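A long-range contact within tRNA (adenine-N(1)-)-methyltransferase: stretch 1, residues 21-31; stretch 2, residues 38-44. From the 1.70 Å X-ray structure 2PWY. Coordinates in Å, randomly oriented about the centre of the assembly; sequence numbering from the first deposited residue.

Stretch 1 (21-31) LVFPKEGGVFH
Stretch 2 (38-44) PHEALLE

Three hydrogen bonds fasten a helix start to a turn. His39 N donates to Gly28 O (2.8 Å, 177°), Gly27 N to Glu40 OE2 (2.8 Å, 170°) and Lys25 N to His39 ND1 (2.9 Å, 154°). The last requires an unprotonated ND1; NE2 lies 2.8 Å from a water oxygen, and that water donates to Val29 O (3.3 Å). A second water donates to both Gly28 O and Glu40 OE1, 2.7 Å each.

The backbone puts these groups in place. Lys25 to Gly28 form a type II turn, closed by Gly28 N to Lys25 O (2.9 Å). Gly27, at phi/psi 85/-6, calls for glycine by its backbone alone. Strand 29-30 follows, with Val29 bridging Pro38 as an antiparallel, non-hydrogen-bonded pair (CA to CA 4.3 Å). Pro38 is the N-cap residue, and helix 39-44 runs on from it.

His39 (m, chi2 -172°) points toward the turn, its ring sandwiched: Val22 CG1 (chi1 t) lies 4.0 Å from the centroid over one face, Gly28 CA 3.8 Å over the other. A CB on Gly28 would sit 2.3 Å from His39 ND1, a clash. Glu40 (m, p) starts sideways but curls its carboxylate to the turn.

Farther out, Leu42 CD1 (m, t) meets Val22 CG1 at 4.2 Å and Phe30 CB at 4.3 Å, while Leu43 CD2 (m, t) packs 3.8 Å from Pro24 CB.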

# COMPACT_ATOMS: atom_id res chain seq x y z
N LEU A 21 0.49 1.94 -30.86
CA LEU A 21 -0.05 3.22 -31.24
C LEU A 21 0.19 3.41 -32.73
O LEU A 21 1.32 3.28 -33.22
CB LEU A 21 0.62 4.33 -30.42
CG LEU A 21 -0.04 5.70 -30.24
CD1 LEU A 21 -1.45 5.63 -29.62
CD2 LEU A 21 0.86 6.56 -29.38
N VAL A 22 -0.89 3.68 -33.46
CA VAL A 22 -0.83 3.78 -34.91
C VAL A 22 -1.41 5.13 -35.33
O VAL A 22 -2.48 5.53 -34.86
CB VAL A 22 -1.57 2.59 -35.59
CG1 VAL A 22 -1.61 2.75 -37.11
CG2 VAL A 22 -0.92 1.27 -35.19
N PHE A 23 -0.68 5.83 -36.19
CA PHE A 23 -1.12 7.09 -36.76
C PHE A 23 -1.52 6.78 -38.20
O PHE A 23 -0.67 6.69 -39.08
CB PHE A 23 -0.02 8.14 -36.67
CG PHE A 23 0.42 8.44 -35.25
CD1 PHE A 23 -0.14 9.51 -34.55
CD2 PHE A 23 1.36 7.64 -34.61
CE1 PHE A 23 0.25 9.78 -33.22
CE2 PHE A 23 1.76 7.90 -33.29
CZ PHE A 23 1.20 8.97 -32.59
N PRO A 24 -2.83 6.57 -38.44
CA PRO A 24 -3.27 6.03 -39.73
C PRO A 24 -2.98 6.97 -40.89
O PRO A 24 -3.03 8.19 -40.73
CB PRO A 24 -4.79 5.87 -39.55
CG PRO A 24 -5.02 5.94 -38.08
CD PRO A 24 -3.96 6.81 -37.52
N LYS A 25 -2.65 6.39 -42.03
CA LYS A 25 -2.44 7.15 -43.26
C LYS A 25 -2.89 6.28 -44.43
O LYS A 25 -2.75 5.06 -44.38
CB LYS A 25 -0.98 7.60 -43.40
CG LYS A 25 0.02 6.47 -43.63
CD LYS A 25 1.46 6.90 -43.39
CE LYS A 25 2.41 5.87 -44.00
NZ LYS A 25 3.77 5.91 -43.38
N GLU A 26 -3.46 6.89 -45.46
CA GLU A 26 -3.87 6.11 -46.62
C GLU A 26 -2.64 5.49 -47.28
O GLU A 26 -1.63 6.16 -47.48
CB GLU A 26 -4.67 6.95 -47.62
CG GLU A 26 -5.41 6.08 -48.64
CD GLU A 26 -6.09 6.88 -49.73
OE1 GLU A 26 -5.92 8.11 -49.75
OE2 GLU A 26 -6.81 6.26 -50.56
N GLY A 27 -2.75 4.20 -47.58
CA GLY A 27 -1.64 3.44 -48.12
C GLY A 27 -0.74 2.89 -47.03
O GLY A 27 0.19 2.14 -47.32
N GLY A 28 -1.01 3.28 -45.79
CA GLY A 28 -0.25 2.79 -44.63
C GLY A 28 -0.59 1.35 -44.31
O GLY A 28 -1.69 0.88 -44.58
N VAL A 29 0.38 0.64 -43.73
CA VAL A 29 0.21 -0.76 -43.36
C VAL A 29 0.76 -0.99 -41.96
O VAL A 29 1.89 -0.60 -41.65
CB VAL A 29 0.91 -1.71 -44.37
CG1 VAL A 29 0.90 -3.15 -43.88
CG2 VAL A 29 0.28 -1.59 -45.76
N PHE A 30 -0.05 -1.62 -41.11
CA PHE A 30 0.38 -2.04 -39.79
C PHE A 30 0.96 -3.43 -39.91
O PHE A 30 0.28 -4.34 -40.37
CB PHE A 30 -0.80 -2.04 -38.80
CG PHE A 30 -0.45 -2.58 -37.43
CD1 PHE A 30 0.37 -1.84 -36.57
CD2 PHE A 30 -0.91 -3.82 -37.01
CE1 PHE A 30 0.71 -2.33 -35.31
CE2 PHE A 30 -0.58 -4.32 -35.74
CZ PHE A 30 0.23 -3.57 -34.90
N HIS A 31 2.22 -3.58 -39.50
CA HIS A 31 2.89 -4.88 -39.59
C HIS A 31 2.80 -5.60 -38.27
O HIS A 31 2.96 -5.00 -37.20
CB HIS A 31 4.35 -4.70 -40.03
CG HIS A 31 4.49 -4.06 -41.37
ND1 HIS A 31 4.40 -4.78 -42.55
CD2 HIS A 31 4.70 -2.77 -41.73
CE1 HIS A 31 4.55 -3.95 -43.57
NE2 HIS A 31 4.73 -2.73 -43.10
N PRO A 38 -3.87 -3.27 -43.65
CA PRO A 38 -3.87 -1.91 -44.19
C PRO A 38 -4.54 -0.95 -43.21
O PRO A 38 -5.51 -1.33 -42.54
CB PRO A 38 -4.73 -2.01 -45.46
CG PRO A 38 -4.89 -3.45 -45.74
CD PRO A 38 -4.66 -4.20 -44.48
N HIS A 39 -4.02 0.27 -43.12
CA HIS A 39 -4.62 1.27 -42.24
C HIS A 39 -6.11 1.48 -42.51
O HIS A 39 -6.88 1.72 -41.58
CB HIS A 39 -3.84 2.58 -42.32
CG HIS A 39 -2.52 2.53 -41.62
ND1 HIS A 39 -1.74 3.65 -41.43
CD2 HIS A 39 -1.85 1.50 -41.04
CE1 HIS A 39 -0.63 3.31 -40.79
NE2 HIS A 39 -0.68 2.01 -40.53
N GLU A 40 -6.51 1.37 -43.77
CA GLU A 40 -7.92 1.50 -44.14
C GLU A 40 -8.80 0.51 -43.38
O GLU A 40 -9.91 0.85 -42.98
CB GLU A 40 -8.11 1.30 -45.65
CG GLU A 40 -7.48 2.39 -46.51
CD GLU A 40 -5.97 2.23 -46.71
OE1 GLU A 40 -5.37 1.23 -46.25
OE2 GLU A 40 -5.38 3.13 -47.35
N ALA A 41 -8.31 -0.71 -43.19
CA ALA A 41 -9.10 -1.75 -42.49
C ALA A 41 -9.33 -1.33 -41.04
O ALA A 41 -10.39 -1.60 -40.47
CB ALA A 41 -8.41 -3.09 -42.54
N LEU A 42 -8.32 -0.68 -40.46
CA LEU A 42 -8.37 -0.21 -39.08
C LEU A 42 -9.41 0.87 -38.92
O LEU A 42 -10.22 0.84 -38.00
CB LEU A 42 -7.00 0.31 -38.63
CG LEU A 42 -5.84 -0.68 -38.70
CD1 LEU A 42 -4.51 0.01 -38.36
CD2 LEU A 42 -6.05 -1.88 -37.80
N LEU A 43 -9.39 1.83 -39.84
CA LEU A 43 -10.34 2.93 -39.84
C LEU A 43 -11.76 2.41 -40.08
O LEU A 43 -12.72 2.87 -39.45
CB LEU A 43 -9.94 3.96 -40.89
CG LEU A 43 -8.55 4.60 -40.68
CD1 LEU A 43 -8.03 5.19 -41.99
CD2 LEU A 43 -8.57 5.66 -39.58
N GLU A 44 -11.89 1.43 -40.97
CA GLU A 44 -13.18 0.82 -41.25
C GLU A 44 -13.76 0.11 -40.02
O GLU A 44 -14.95 0.24 -39.73
CB GLU A 44 -13.07 -0.09 -42.47
CG GLU A 44 -13.12 0.74 -43.74
CD GLU A 44 -12.38 0.14 -44.93
OE1 GLU A 44 -11.92 -1.03 -44.85
OE2 GLU A 44 -12.27 0.85 -45.96
O HOH W 1 -2.83 0.57 -46.98
O HOH W 2 1.48 1.12 -38.90